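Local structure of homoprotocatechuate 2,3-dioxygenase (Brevibacterium fuscum, 4Z6M) at residues V159-P164 with E320-T325; W304-S309 with S328-T333. The protein cleaves the aromatic ring of homoprotocatechuate with molecular oxygen at a non-haem iron(II) centre, as an extradiol dioxygenase. The protein carries 1 engineered substitution. All coordinates share one frame; numbering follows the deposited sequence.

Interaction 1: residues V159-P164 with E320-T325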
loop_
_atom_site.group_PDB
_atom_site.type_symbol
_atom_site.label_atom_id
_atom_site.label_comp_id
_atom_site.label_asym_id
_atom_site.label_seq_id
_atom_site.Cartn_x
_atom_site.Cartn_y
_atom_site.Cartn_z
ATOM N N VAL A 159 15.970 -24.291 15.346
ATOM C CA VAL A 159 15.692 -24.617 16.736
ATOM C C VAL A 159 16.865 -25.416 17.310
ATOM O O VAL A 159 17.269 -26.441 16.753
ATOM C CB VAL A 159 14.395 -25.439 16.897
ATOM C CG1 VAL A 159 14.055 -25.585 18.369
ATOM C CG2 VAL A 159 13.214 -24.860 16.133
ATOM N N THR A 160 17.385 -24.945 18.440
ATOM C CA THR A 160 18.566 -25.533 19.057
ATOM C C THR A 160 18.409 -25.404 20.586
ATOM O O THR A 160 17.850 -24.425 21.068
ATOM C CB THR A 160 19.873 -24.872 18.520
ATOM O OG1 THR A 160 21.003 -25.693 18.822
ATOM C CG2 THR A 160 20.103 -23.491 19.087
ATOM N N PRO A 161 18.881 -26.401 21.360
ATOM C CA PRO A 161 18.518 -26.385 22.805
ATOM C C PRO A 161 19.282 -25.365 23.644
ATOM O O PRO A 161 18.749 -24.921 24.661
ATOM C CB PRO A 161 18.802 -27.819 23.263
ATOM C CG PRO A 161 19.755 -28.346 22.238
ATOM C CD PRO A 161 19.394 -27.707 20.931
ATOM N N ASP A 162 20.515 -25.025 23.253
ATOM C CA ASP A 162 21.390 -24.126 24.022
ATOM C C ASP A 162 21.699 -22.906 23.160
ATOM O O ASP A 162 22.575 -22.950 22.290
ATOM C CB ASP A 162 22.679 -24.890 24.401
ATOM C CG ASP A 162 23.627 -24.093 25.304
ATOM O OD1 ASP A 162 23.565 -22.833 25.328
ATOM O OD2 ASP A 162 24.491 -24.748 25.940
ATOM N N VAL A 163 21.004 -21.792 23.392
ATOM C CA VAL A 163 21.159 -20.652 22.482
ATOM C C VAL A 163 22.525 -19.972 22.628
ATOM O O VAL A 163 23.166 -19.711 21.626
ATOM C CB VAL A 163 19.956 -19.703 22.564
ATOM C CG1 VAL A 163 20.163 -18.490 21.665
ATOM C CG2 VAL A 163 18.688 -20.470 22.172
ATOM N N PRO A 164 23.003 -19.723 23.866
ATOM C CA PRO A 164 24.317 -19.115 23.986
ATOM C C PRO A 164 25.436 -19.915 23.324
ATOM O O PRO A 164 26.346 -19.326 22.725
ATOM C CB PRO A 164 24.509 -18.995 25.500
ATOM C CG PRO A 164 23.109 -18.850 26.008
ATOM C CD PRO A 164 22.316 -19.806 25.165
ATOM N N GLU A 320 19.185 -37.081 15.388
ATOM C CA GLU A 320 18.608 -37.246 16.712
ATOM C C GLU A 320 18.373 -35.893 17.384
ATOM O O GLU A 320 19.189 -34.980 17.260
ATOM C CB GLU A 320 19.556 -38.076 17.578
ATOM C CG GLU A 320 19.102 -38.273 19.008
ATOM C CD GLU A 320 19.944 -39.309 19.732
ATOM O OE1 GLU A 320 19.366 -40.326 20.179
ATOM O OE2 GLU A 320 21.179 -39.106 19.836
ATOM N N ILE A 321 17.260 -35.796 18.093
ATOM C CA ILE A 321 16.870 -34.564 18.749
ATOM C C ILE A 321 17.332 -34.596 20.207
ATOM O O ILE A 321 17.157 -35.597 20.928
ATOM C CB ILE A 321 15.359 -34.285 18.532
ATOM C CG1 ILE A 321 15.148 -33.895 17.046
ATOM C CG2 ILE A 321 14.851 -33.171 19.440
ATOM C CD1 ILE A 321 13.744 -34.091 16.525
ATOM N N ILE A 322 17.994 -33.505 20.600
ATOM C CA ILE A 322 18.424 -33.289 21.962
ATOM C C ILE A 322 17.491 -32.308 22.630
ATOM O O ILE A 322 17.210 -31.244 22.088
ATOM C CB ILE A 322 19.842 -32.705 21.978
ATOM C CG1 ILE A 322 20.820 -33.645 21.265
ATOM C CG2 ILE A 322 20.279 -32.405 23.401
ATOM C CD1 ILE A 322 20.826 -35.071 21.788
ATOM N N GLU A 323 17.049 -32.641 23.830
ATOM C CA GLU A 323 16.031 -31.851 24.506
ATOM C C GLU A 323 16.645 -30.616 25.159
ATOM O O GLU A 323 17.735 -30.661 25.734
ATOM C CB GLU A 323 15.304 -32.691 25.551
ATOM C CG GLU A 323 14.356 -33.709 24.931
ATOM C CD GLU A 323 13.433 -34.375 25.942
ATOM O OE1 GLU A 323 13.593 -34.167 27.183
ATOM O OE2 GLU A 323 12.531 -35.119 25.484
ATOM N N ARG A 324 15.936 -29.504 25.028
ATOM C CA ARG A 324 16.235 -28.301 25.779
ATOM C C ARG A 324 15.997 -28.512 27.275
ATOM O O ARG A 324 14.944 -29.001 27.686
ATOM C CB ARG A 324 15.385 -27.143 25.270
ATOM C CG ARG A 324 15.599 -25.833 26.030
ATOM C CD ARG A 324 14.832 -24.705 25.348
ATOM N NE ARG A 324 14.871 -23.416 26.025
ATOM C CZ ARG A 324 15.818 -22.499 25.866
ATOM N NH1 ARG A 324 16.872 -22.726 25.091
ATOM N NH2 ARG A 324 15.695 -21.334 26.506
ATOM N N THR A 325 16.962 -28.080 28.072
ATOM C CA THR A 325 16.830 -28.072 29.538
ATOM C C THR A 325 16.621 -26.683 30.130
ATOM O O THR A 325 16.073 -26.560 31.237
ATOM C CB THR A 325 18.052 -28.757 30.194
ATOM O OG1 THR A 325 19.267 -28.102 29.817
ATOM C CG2 THR A 325 18.125 -30.217 29.772
HETATM O O HOH W 1 18.912 -26.128 27.148
HETATM O O HOH W 2 19.218 -21.255 25.686
#

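Interaction 2: residues W304-S309 with S328-T333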
loop_
_atom_site.group_PDB
_atom_site.type_symbol
_atom_site.label_atom_id
_atom_site.label_comp_id
_atom_site.label_asym_id
_atom_site.label_seq_id
_atom_site.Cartn_x
_atom_site.Cartn_y
_atom_site.Cartn_z
ATOM N N TRP A 304 3.840 -22.677 17.250
ATOM C CA TRP A 304 5.036 -21.936 16.888
ATOM C C TRP A 304 6.208 -22.318 17.784
ATOM O O TRP A 304 7.351 -22.369 17.338
ATOM C CB TRP A 304 4.755 -20.410 16.927
ATOM C CG TRP A 304 5.681 -19.613 16.063
ATOM C CD1 TRP A 304 5.509 -19.317 14.748
ATOM C CD2 TRP A 304 6.958 -19.077 16.424
ATOM N NE1 TRP A 304 6.578 -18.609 14.271
ATOM C CE2 TRP A 304 7.486 -18.447 15.273
ATOM C CE3 TRP A 304 7.716 -19.070 17.603
ATOM C CZ2 TRP A 304 8.728 -17.841 15.266
ATOM C CZ3 TRP A 304 8.945 -18.481 17.593
ATOM C CH2 TRP A 304 9.443 -17.866 16.440
ATOM N N TYR A 305 5.921 -22.588 19.054
ATOM C CA TYR A 305 6.963 -22.980 19.975
ATOM C C TYR A 305 7.284 -24.462 19.979
ATOM O O TYR A 305 8.352 -24.829 20.449
ATOM C CB TYR A 305 6.580 -22.584 21.399
ATOM C CG TYR A 305 6.555 -21.091 21.631
ATOM C CD1 TYR A 305 7.680 -20.313 21.416
ATOM C CD2 TYR A 305 5.395 -20.456 22.079
ATOM C CE1 TYR A 305 7.663 -18.946 21.629
ATOM C CE2 TYR A 305 5.366 -19.083 22.316
ATOM C CZ TYR A 305 6.520 -18.329 22.087
ATOM O OH TYR A 305 6.526 -16.964 22.327
ATOM N N THR A 306 6.356 -25.321 19.561
ATOM C CA THR A 306 6.523 -26.759 19.713
ATOM C C THR A 306 6.888 -27.496 18.426
ATOM O O THR A 306 7.534 -28.553 18.488
ATOM C CB THR A 306 5.270 -27.401 20.336
ATOM O OG1 THR A 306 4.150 -27.307 19.451
ATOM C CG2 THR A 306 4.926 -26.749 21.658
ATOM N N GLU A 307 6.455 -26.978 17.279
ATOM C CA GLU A 307 6.593 -27.704 16.009
ATOM C C GLU A 307 7.708 -27.126 15.169
ATOM O O GLU A 307 7.861 -25.901 15.100
ATOM C CB GLU A 307 5.300 -27.674 15.215
ATOM C CG GLU A 307 4.095 -28.080 16.015
ATOM C CD GLU A 307 4.264 -29.457 16.630
ATOM O OE1 GLU A 307 4.413 -30.409 15.841
ATOM O OE2 GLU A 307 4.254 -29.594 17.876
ATOM N N ALA A 308 8.476 -28.006 14.543
ATOM C CA ALA A 308 9.561 -27.611 13.637
ATOM C C ALA A 308 9.983 -28.841 12.841
ATOM O O ALA A 308 9.673 -29.967 13.222
ATOM C CB ALA A 308 10.748 -27.016 14.404
ATOM N N SER A 309 10.714 -28.630 11.755
ATOM C CA SER A 309 11.059 -29.714 10.843
ATOM C C SER A 309 12.298 -30.496 11.275
ATOM O O SER A 309 13.272 -29.930 11.741
ATOM C CB SER A 309 11.300 -29.170 9.440
ATOM O OG SER A 309 10.149 -28.502 8.930
ATOM N N SER A 328 11.437 -22.914 28.998
ATOM C CA SER A 328 10.664 -22.910 27.763
ATOM C C SER A 328 9.975 -21.570 27.607
ATOM O O SER A 328 9.219 -21.140 28.481
ATOM C CB SER A 328 9.617 -24.014 27.799
ATOM O OG SER A 328 8.532 -23.761 26.924
ATOM N N GLU A 329 10.205 -20.912 26.478
ATOM C CA GLU A 329 9.525 -19.643 26.201
ATOM C C GLU A 329 7.998 -19.792 26.257
ATOM O O GLU A 329 7.308 -18.938 26.827
ATOM C CB GLU A 329 9.970 -19.081 24.856
ATOM C CG GLU A 329 9.393 -17.688 24.586
ATOM C CD GLU A 329 10.080 -16.917 23.478
ATOM O OE1 GLU A 329 10.983 -17.460 22.817
ATOM O OE2 GLU A 329 9.698 -15.742 23.263
ATOM N N LEU A 330 7.458 -20.873 25.696
ATOM C CA LEU A 330 6.025 -21.130 25.794
ATOM C C LEU A 330 5.606 -21.159 27.271
ATOM O O LEU A 330 4.677 -20.464 27.692
ATOM C CB LEU A 330 5.688 -22.465 25.136
ATOM C CG LEU A 330 4.199 -22.887 25.154
ATOM C CD1 LEU A 330 3.913 -23.870 24.021
ATOM C CD2 LEU A 330 3.737 -23.487 26.479
ATOM N N GLU A 331 6.298 -21.976 28.067
ATOM C CA GLU A 331 5.866 -22.161 29.449
ATOM C C GLU A 331 5.943 -20.874 30.273
ATOM O O GLU A 331 5.034 -20.589 31.054
ATOM C CB GLU A 331 6.638 -23.291 30.140
ATOM C CG GLU A 331 6.369 -24.662 29.512
ATOM C CD GLU A 331 4.945 -25.194 29.721
ATOM O OE1 GLU A 331 4.154 -24.598 30.494
ATOM O OE2 GLU A 331 4.598 -26.234 29.105
ATOM N N VAL A 332 6.998 -20.090 30.085
ATOM C CA VAL A 332 7.180 -18.910 30.932
ATOM C C VAL A 332 6.319 -17.733 30.502
ATOM O O VAL A 332 6.162 -16.784 31.281
ATOM C CB VAL A 332 8.658 -18.492 31.068
ATOM C CG1 VAL A 332 9.507 -19.654 31.552
ATOM C CG2 VAL A 332 9.228 -17.907 29.785
ATOM N N THR A 333 5.722 -17.792 29.297
ATOM C CA THR A 333 4.890 -16.690 28.799
ATOM C C THR A 333 3.401 -16.988 28.710
ATOM O O THR A 333 2.590 -16.138 29.085
ATOM C CB THR A 333 5.383 -16.182 27.435
ATOM O OG1 THR A 333 5.246 -17.208 26.417
ATOM C CG2 THR A 333 6.810 -15.707 27.519
HETATM O O HOH W 3 4.635 -15.968 24.013
#

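Interaction 1: residues V159-P164 with E320-T325
P161 and R324 carry this contact. Its tight part lies where the proline ring meets the loop backbone. P161 CB rests 3.6 Å from R324 CA, and P161 CG lies 3.9 Å from I322 O. CG of R324 stands anti to the backbone N (chi1 178°), and the chain runs extended to NE, passing P161 O. NH1 then gives P161 O a weak, bent hydrogen bond of 2.9 Å (125° at the hydrogen). NH1 also donates to a water at 2.8 Å, and that water accepts from V163 N. CG2 of V163 packs loosely near NH1. Bonds from NE to D327 O and from NH2 to T188 O fix the rotation of the guanidinium.

Toward the side chain of I322 the packing thins. This residue is exposed and brings CG2 only to 4.3 Å from P161 CG. The solvent-linked part is a second water, which donates to P161 O and accepts from T325 N, so this carbonyl has two donors.

The loop 320-325 thus packs on the turn between strand 152-160 and helix 163-172. D162 caps that helix at R165 N. N208 accepts from R324 N, and strand 188-194 supports V163 and R324.

Interaction 2: residues W304-S309 with S328-T333
Y305 packs against E329 and L330, in a contact between two short helices of the C-terminal part of the chain. One is the end of helix 302-306; the other is the short helix 329-333. The packing is mostly apolar, with a water bridge at the tyrosine hydroxyl.

L330 N lies over the centre of one face of the Y305 ring, 4.1 Å above its plane. L330 CB touches Y305 CD2 at 3.7 Å. CG of L330 is anti to the backbone N (chi1 -180°), and CD1 beyond it meets T306 CG2 at 3.9 Å. CD1 also comes close to CB of Y305, so it touches both residues.

E329 reaches the hydroxyl end of the ring obliquely, on the same side of its plane as L330 N. Its chain is extended and crosses the tyrosine at about a right angle, with CG 3.6 Å from Y305 CE1. The ring and carboxylate planes are 40° apart. E329 OE2 forms salt bridges with R292 and R293, and both arginines also touch Y305. These two positive charges would favour an ionised carboxylate.

A water bonds to Y305 OH at 2.7 Å and donates to T333 OG1. T333 OG1 in turn donates to E329 O at 2.7 Å, which ties the bridge back to the helix backbone. S328 OG accepts a nearly straight bond of 3.1 Å from E331 N (169°).

W304, just before Y305, accepts at its O from H213 NE2, and H213 is next in sequence to the iron ligand H214. The Y305 side chain lies about 12 Å from the bound iron(II). The contact joins two helices of the C-terminal region: S328 N-caps the short helix 329-333, whose L330 packs on the ring of Y305 in helix 302-306.

How the interactions relate
The centres of interactions 1 and 2 lie 12 Å apart, on the same side of the chain's centre. Their segments alternate in sequence: 159-164, 304-309, 320-325, 328-333. They meet directly where V159 CG2 packs on A308 CB at 3.7 Å. D327, which holds the R324 side chain, comes just before helix 329-333. Y189 of strand 188-194 touches R324 of interaction 1 and E329 and V332 of interaction 2. H213 is also shared, by V159 and W304. Strands 152-160 and 211-218 carry the iron ligands H155 and H214. Interaction 1 joins the C-terminal region to their sheet. Interaction 2 packs that region on itself, while W304 and S309 bond to strand 211-218.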